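Local coordinates for protein tylactone synthase starter module and modules 1 & 2 (Streptomyces fradiae, PDB 2Z5L) that probably uses NADPH to reduce the beta-keto group of a growing polyketide chain, acting as the first ketoreductase of the tylosin polyketide synthase, at residues 266-271 against 290-295; 50-55 against 108-113; 254-259 against 466-471. One frame throughout, in Å; residues are numbered along the deposited sequence.

Interaction 1: 266-271 against 290-295; sequences GGMGAI and TSRRGP
Gly266 opens a glycine-rich turn that faces Thr290 and Arg292 at the C-terminal ends of the parallel strands of a Rossmann fold, where strand 261-265, helix 270-281 and strand 286-291 form one beta-alpha-beta unit. The positive phi of Gly266 (58°) is a conformation that glycine adopts easily. Its CA lies 3.7 Å from Arg292 NH2, at the edge of the guanidinium and near its plane. Its N gives its hydrogen to water 1 over 2.8 Å. The same water bonds OG1 of Thr290, whose chi1 of 81° turns the hydroxyl toward the water, and it accepts weakly from Arg292 NH1. One solvent molecule thus joins three groups from both segments.

Gly267 makes the direct bond: its N reaches Thr290 O at 3.1 Å, close to the line of the carbonyl (C=O...N 166°), and so ties the turn to the neighbouring strand. Met268 then directs its CB at the second segment, and its CG rests on Ser291 CB at 3.6 Å. Bends at chi2 and chi3 curl the flexible thioether, which suits the hydrophobic patch formed with Ala297, Ala300 and Leu303. Met268 N and Arg292 NH2 are 3.3 Å apart, but both are donors, so they merely adjoin. Gly269 closes the type I turn through its N to Gly266 O (3.3 Å) and stands at the N-cap of helix 270-281.

Such a glycine turn is the dinucleotide-binding element of short-chain dehydrogenases, and arginine after the second strand is consistent with recognition of the 2'-phosphate of NADPH, as in relatives. Ser291 OG bonds His316 NE2, while Ser291 CB sits 3.5 Å from the plane of the Arg292 guanidinium, over its centre.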
# COMPACT_ATOMS: atom_id res chain seq x y z
N GLY A 266 -6.08 15.47 -9.28
CA GLY A 266 -5.55 16.21 -8.15
C GLY A 266 -4.61 17.28 -8.68
O GLY A 266 -3.57 17.58 -8.09
N GLY A 267 -4.98 17.87 -9.81
CA GLY A 267 -4.14 18.91 -10.40
C GLY A 267 -4.09 20.25 -9.66
O GLY A 267 -3.26 21.09 -9.98
N MET A 268 -4.98 20.48 -8.69
CA MET A 268 -4.93 21.74 -7.97
C MET A 268 -4.26 21.53 -6.60
O MET A 268 -4.36 22.38 -5.71
CB MET A 268 -6.34 22.34 -7.83
CG MET A 268 -6.95 22.76 -9.19
SD MET A 268 -6.06 24.19 -9.92
CE MET A 268 -6.83 25.49 -9.04
N GLY A 269 -3.58 20.39 -6.45
CA GLY A 269 -2.86 20.05 -5.22
C GLY A 269 -1.41 20.48 -5.36
O GLY A 269 -0.98 20.87 -6.44
N ALA A 270 -0.64 20.40 -4.27
CA ALA A 270 0.77 20.83 -4.31
C ALA A 270 1.58 20.10 -5.37
O ALA A 270 2.37 20.70 -6.09
CB ALA A 270 1.42 20.62 -2.92
N ILE A 271 1.40 18.79 -5.44
CA ILE A 271 2.10 18.00 -6.43
C ILE A 271 1.49 18.30 -7.81
O ILE A 271 2.20 18.64 -8.76
CB ILE A 271 1.98 16.50 -6.08
CG1 ILE A 271 2.88 16.20 -4.88
CG2 ILE A 271 2.37 15.65 -7.29
CD1 ILE A 271 2.73 14.80 -4.30
N THR A 290 -8.03 17.78 -13.24
CA THR A 290 -9.28 17.57 -12.55
C THR A 290 -9.08 17.94 -11.11
O THR A 290 -7.98 17.80 -10.58
CB THR A 290 -9.74 16.11 -12.63
OG1 THR A 290 -9.05 15.34 -11.64
CG2 THR A 290 -9.41 15.53 -14.01
N SER A 291 -10.14 18.45 -10.49
CA SER A 291 -10.11 18.85 -9.08
C SER A 291 -11.52 18.86 -8.51
O SER A 291 -12.50 18.91 -9.26
CB SER A 291 -9.48 20.23 -8.93
OG SER A 291 -10.27 21.23 -9.53
N ARG A 292 -11.60 18.84 -7.19
CA ARG A 292 -12.85 18.84 -6.44
C ARG A 292 -13.77 20.01 -6.78
O ARG A 292 -14.98 19.82 -6.92
CB ARG A 292 -12.55 18.84 -4.93
CG ARG A 292 -11.29 19.65 -4.54
CD ARG A 292 -10.06 18.76 -4.36
NE ARG A 292 -8.85 19.27 -5.01
CZ ARG A 292 -8.20 18.64 -5.98
NH1 ARG A 292 -8.65 17.47 -6.42
NH2 ARG A 292 -7.09 19.16 -6.51
N ARG A 293 -13.21 21.21 -6.89
CA ARG A 293 -13.98 22.42 -7.20
C ARG A 293 -13.93 22.76 -8.68
O ARG A 293 -14.70 23.59 -9.15
CB ARG A 293 -13.44 23.62 -6.41
CG ARG A 293 -13.49 23.49 -4.89
CD ARG A 293 -14.76 24.05 -4.29
NE ARG A 293 -14.95 25.48 -4.54
CZ ARG A 293 -15.85 25.99 -5.38
NH1 ARG A 293 -16.65 25.18 -6.06
NH2 ARG A 293 -15.97 27.30 -5.53
N GLY A 294 -13.01 22.14 -9.41
CA GLY A 294 -12.90 22.43 -10.83
C GLY A 294 -12.30 23.80 -11.06
O GLY A 294 -11.57 24.30 -10.21
N PRO A 295 -12.60 24.45 -12.21
CA PRO A 295 -12.07 25.77 -12.54
C PRO A 295 -12.44 26.88 -11.56
O PRO A 295 -11.95 28.00 -11.67
CB PRO A 295 -12.64 26.03 -13.93
CG PRO A 295 -13.96 25.34 -13.85
CD PRO A 295 -13.60 24.03 -13.20
O HOH W 1 -8.80 14.94 -8.78

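Interaction 2: 50-55 against 108-113; sequences CLLVAP and TVVSLL
With chi1 of -53°, Leu52 turns CG anti to its carbonyl carbon, and an extended chi2 carries CD2 onto Val110 CB (3.6 Å); the two side chains run alongside each other in the same direction. On the other face Val53 and Val109 share a chi1 near 180°, which brings Val53 CG2 against Val109 CG1 at 3.6 Å. Beta-branched valines suit such extended backbone. Leu52 continues into Leu63, Thr67 and Leu70 of helix 60-71, whereas Val109 reaches Met99 of helix 88-99, so helices cover both faces.

Four backbone bonds tie the strands in parallel register: Leu51 N to Thr108 O, Val110 N to Leu51 O, Val53 N to Val110 O and Leu112 N to Val53 O. The last is the shortest, with Leu112 N 2.7 Å from Val53 O. Val110 O, already the acceptor of Val53 N, also takes a CA-H...O contact from Leu52 CA at 3.4 Å. Past the last bond, Ala54 CB meets Leu112 CB (3.8 Å), and Ser111 OG accepts from Leu113 N, an ST turn. Parallel strands sandwiched by helices in this way are typical of a Rossmann-like fold, here probably the structural subdomain of the ketoreductase.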
# COMPACT_ATOMS: atom_id res chain seq x y z
N CYS A 50 -3.84 -22.01 19.52
CA CYS A 50 -4.23 -21.18 18.39
C CYS A 50 -5.73 -21.10 18.25
O CYS A 50 -6.47 -22.01 18.64
CB CYS A 50 -3.68 -21.75 17.09
SG CYS A 50 -1.91 -21.96 17.03
N LEU A 51 -6.17 -19.99 17.66
CA LEU A 51 -7.57 -19.75 17.40
C LEU A 51 -7.68 -19.44 15.91
O LEU A 51 -7.22 -18.39 15.47
CB LEU A 51 -8.07 -18.56 18.21
CG LEU A 51 -9.57 -18.23 18.13
CD1 LEU A 51 -10.38 -19.28 18.88
CD2 LEU A 51 -9.82 -16.85 18.75
N LEU A 52 -8.25 -20.36 15.14
CA LEU A 52 -8.41 -20.13 13.71
C LEU A 52 -9.71 -19.38 13.48
O LEU A 52 -10.78 -19.93 13.76
CB LEU A 52 -8.47 -21.44 12.94
CG LEU A 52 -7.33 -22.43 13.16
CD1 LEU A 52 -7.58 -23.64 12.30
CD2 LEU A 52 -5.99 -21.79 12.83
N VAL A 53 -9.61 -18.15 12.99
CA VAL A 53 -10.78 -17.31 12.69
C VAL A 53 -11.01 -17.37 11.19
O VAL A 53 -10.12 -17.08 10.41
CB VAL A 53 -10.53 -15.84 13.08
CG1 VAL A 53 -11.80 -15.03 12.86
CG2 VAL A 53 -10.07 -15.74 14.53
N ALA A 54 -12.23 -17.73 10.79
CA ALA A 54 -12.53 -17.82 9.37
C ALA A 54 -13.98 -17.46 9.05
O ALA A 54 -14.86 -17.56 9.91
CB ALA A 54 -12.25 -19.23 8.89
N PRO A 55 -14.24 -17.03 7.79
CA PRO A 55 -15.59 -16.65 7.35
C PRO A 55 -16.50 -17.87 7.40
O PRO A 55 -16.03 -19.00 7.35
CB PRO A 55 -15.37 -16.18 5.92
CG PRO A 55 -13.97 -15.72 5.91
CD PRO A 55 -13.26 -16.77 6.73
N THR A 108 -2.66 -17.30 20.16
CA THR A 108 -2.20 -16.94 18.83
C THR A 108 -3.38 -16.98 17.87
O THR A 108 -3.86 -18.06 17.53
CB THR A 108 -1.12 -17.91 18.32
OG1 THR A 108 0.04 -17.81 19.15
CG2 THR A 108 -0.76 -17.57 16.88
N VAL A 109 -3.85 -15.81 17.45
CA VAL A 109 -4.98 -15.71 16.53
C VAL A 109 -4.54 -15.81 15.07
O VAL A 109 -3.78 -14.98 14.58
CB VAL A 109 -5.74 -14.37 16.70
CG1 VAL A 109 -7.04 -14.41 15.90
CG2 VAL A 109 -6.02 -14.10 18.17
N VAL A 110 -5.02 -16.86 14.40
CA VAL A 110 -4.72 -17.10 12.99
C VAL A 110 -5.97 -16.76 12.18
O VAL A 110 -6.94 -17.50 12.20
CB VAL A 110 -4.34 -18.57 12.74
CG1 VAL A 110 -3.89 -18.76 11.30
CG2 VAL A 110 -3.24 -18.98 13.70
N SER A 111 -5.93 -15.62 11.49
CA SER A 111 -7.07 -15.15 10.70
C SER A 111 -7.07 -15.60 9.24
O SER A 111 -6.09 -15.42 8.52
CB SER A 111 -7.13 -13.62 10.74
OG SER A 111 -8.12 -13.12 9.86
N LEU A 112 -8.18 -16.19 8.82
CA LEU A 112 -8.34 -16.63 7.45
C LEU A 112 -9.27 -15.65 6.72
O LEU A 112 -9.64 -15.88 5.57
CB LEU A 112 -8.93 -18.04 7.42
CG LEU A 112 -8.00 -19.12 8.01
CD1 LEU A 112 -8.69 -20.49 7.98
CD2 LEU A 112 -6.70 -19.17 7.22
N LEU A 113 -9.63 -14.56 7.38
CA LEU A 113 -10.53 -13.59 6.76
C LEU A 113 -9.95 -13.03 5.46
O LEU A 113 -10.69 -12.71 4.53
CB LEU A 113 -10.83 -12.44 7.71
CG LEU A 113 -11.49 -12.80 9.04
CD1 LEU A 113 -11.60 -11.56 9.87
CD2 LEU A 113 -12.88 -13.43 8.81

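Interaction 3: 254-259 against 466-471; sequences ASWQPS and GAMGRN
The indole of Trp256 takes the methyl of Met468 over one face: CE stands 3.6 Å above the ring plane, and 3.8 Å from the centroid of the six-membered ring, a CH-pi contact. Met468 SD approaches the five-membered ring only obliquely, at 4.8 Å from its centroid, which makes the pair a Met-aromatic contact as well. A chi1 of -167° holds Trp256 CG anti to the backbone N, while Met468 runs out straight through chi2 and bends at chi3 (88°), folding its methyl over the ring. Methionine suits this place because its unbranched, polarisable end can follow a flat aromatic surface. Both side chains also touch Phe340 of strand 338-341, and Trp256 reaches Ala338 and Ala385, so the indole bridges helix and sheet.

Closer to the start of the loop, the contact is made largely by backbone. Ala254 O receives the CA-H of Gly466, with CA 3.3 Å away, in a contact nearly straight at the hydrogen (160°). Ser255 and Gly469 come within 4.3 Å of each other, CA to CA, and only the bare surface of glycine permits so near an approach on the side of the helix that faces the loop. Ala254 CB, a small methyl, rests 4.1 Å from Gly469 CA.

The helix ends just beyond. Asn471, with positive phi, is the C-prime residue of a Schellman motif in which its N bonds weakly to Met468 O and Asp472 N bonds to Ala467 O; the chain then turns toward strand 474-477. An extended loop leading into strand 261-265, laid across the end of helix 457-470, here joins the entry to a short-chain dehydrogenase Rossmann fold to one of its last helices.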
# COMPACT_ATOMS: atom_id res chain seq x y z
N ALA A 254 18.35 8.23 -18.00
CA ALA A 254 17.00 7.88 -18.43
C ALA A 254 16.01 8.94 -17.99
O ALA A 254 16.05 9.42 -16.85
CB ALA A 254 16.60 6.52 -17.85
N SER A 255 15.10 9.31 -18.89
CA SER A 255 14.10 10.31 -18.58
C SER A 255 12.89 10.13 -19.48
O SER A 255 12.89 9.29 -20.38
CB SER A 255 14.67 11.72 -18.76
OG SER A 255 13.69 12.70 -18.47
N TRP A 256 11.85 10.92 -19.24
CA TRP A 256 10.64 10.81 -20.03
C TRP A 256 10.26 12.20 -20.53
O TRP A 256 10.49 13.20 -19.84
CB TRP A 256 9.52 10.20 -19.17
CG TRP A 256 8.32 9.77 -19.94
CD1 TRP A 256 8.20 8.65 -20.70
CD2 TRP A 256 7.08 10.47 -20.06
NE1 TRP A 256 6.96 8.61 -21.29
CE2 TRP A 256 6.25 9.72 -20.92
CE3 TRP A 256 6.60 11.68 -19.52
CZ2 TRP A 256 4.96 10.13 -21.25
CZ3 TRP A 256 5.31 12.08 -19.85
CH2 TRP A 256 4.51 11.31 -20.72
N GLN A 257 9.70 12.28 -21.74
CA GLN A 257 9.28 13.56 -22.30
C GLN A 257 7.80 13.54 -22.65
O GLN A 257 7.34 12.72 -23.44
CB GLN A 257 10.10 13.90 -23.54
CG GLN A 257 11.43 14.57 -23.24
CD GLN A 257 12.18 14.97 -24.50
OE1 GLN A 257 11.65 15.70 -25.35
NE2 GLN A 257 13.42 14.51 -24.63
N PRO A 258 7.03 14.47 -22.06
CA PRO A 258 5.58 14.58 -22.30
C PRO A 258 5.24 14.97 -23.74
O PRO A 258 6.00 15.69 -24.39
CB PRO A 258 5.16 15.65 -21.30
CG PRO A 258 6.35 16.56 -21.31
CD PRO A 258 7.49 15.57 -21.19
N SER A 259 4.08 14.50 -24.22
CA SER A 259 3.60 14.80 -25.57
C SER A 259 2.08 14.54 -25.63
O SER A 259 1.55 13.81 -24.79
CB SER A 259 4.31 13.93 -26.60
OG SER A 259 4.05 12.55 -26.39
N GLY A 466 12.85 10.03 -14.24
CA GLY A 466 13.91 9.04 -14.31
C GLY A 466 13.36 7.63 -14.20
O GLY A 466 13.75 6.73 -14.93
N ALA A 467 12.44 7.44 -13.26
CA ALA A 467 11.82 6.15 -13.05
C ALA A 467 11.02 5.77 -14.28
O ALA A 467 11.01 4.61 -14.69
CB ALA A 467 10.90 6.20 -11.82
N MET A 468 10.33 6.76 -14.85
CA MET A 468 9.51 6.53 -16.04
C MET A 468 10.39 6.16 -17.24
O MET A 468 9.95 5.46 -18.16
CB MET A 468 8.67 7.78 -16.36
CG MET A 468 7.47 7.97 -15.44
SD MET A 468 6.62 9.54 -15.82
CE MET A 468 5.47 8.99 -17.12
N GLY A 469 11.63 6.61 -17.21
CA GLY A 469 12.55 6.28 -18.28
C GLY A 469 12.90 4.80 -18.20
O GLY A 469 12.82 4.08 -19.20
N ARG A 470 13.27 4.34 -17.01
CA ARG A 470 13.62 2.94 -16.79
C ARG A 470 12.43 2.03 -17.06
O ARG A 470 12.58 0.81 -17.21
CB ARG A 470 14.08 2.73 -15.35
CG ARG A 470 15.37 3.42 -14.98
CD ARG A 470 15.74 3.06 -13.55
NE ARG A 470 15.59 1.62 -13.32
CZ ARG A 470 16.46 0.69 -13.72
NH1 ARG A 470 17.56 1.05 -14.37
NH2 ARG A 470 16.23 -0.60 -13.47
N ASN A 471 11.26 2.65 -17.10
CA ASN A 471 9.99 1.97 -17.30
C ASN A 471 9.67 1.09 -16.09
O ASN A 471 9.22 -0.04 -16.24
CB ASN A 471 10.00 1.11 -18.56
CG ASN A 471 8.73 1.26 -19.38
OD1 ASN A 471 7.79 0.46 -19.24
ND2 ASN A 471 8.70 2.27 -20.24

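In the fold
Interaction 2 is the buried one of the three: parallel strands 49-54 and 107-111, joined by a ladder of backbone bonds between apolar faces. Interactions 1 and 3 are partly buried. Both bear on strand 261-265: interaction 1 takes the turn that leaves it, interaction 3 the loop that enters it, their centres about 24 Å apart. Their chemistry differs. At 266-271 with 290-295, one backbone bond, a bridging water and an arginine suit a likely cofactor edge; at 254-259 with 466-471 no hydrogen bond crosses, and an aromatic ring and bare glycines do the work. Interaction 2 lies about 43 Å from interaction 1, centre to centre, across the middle of the chain.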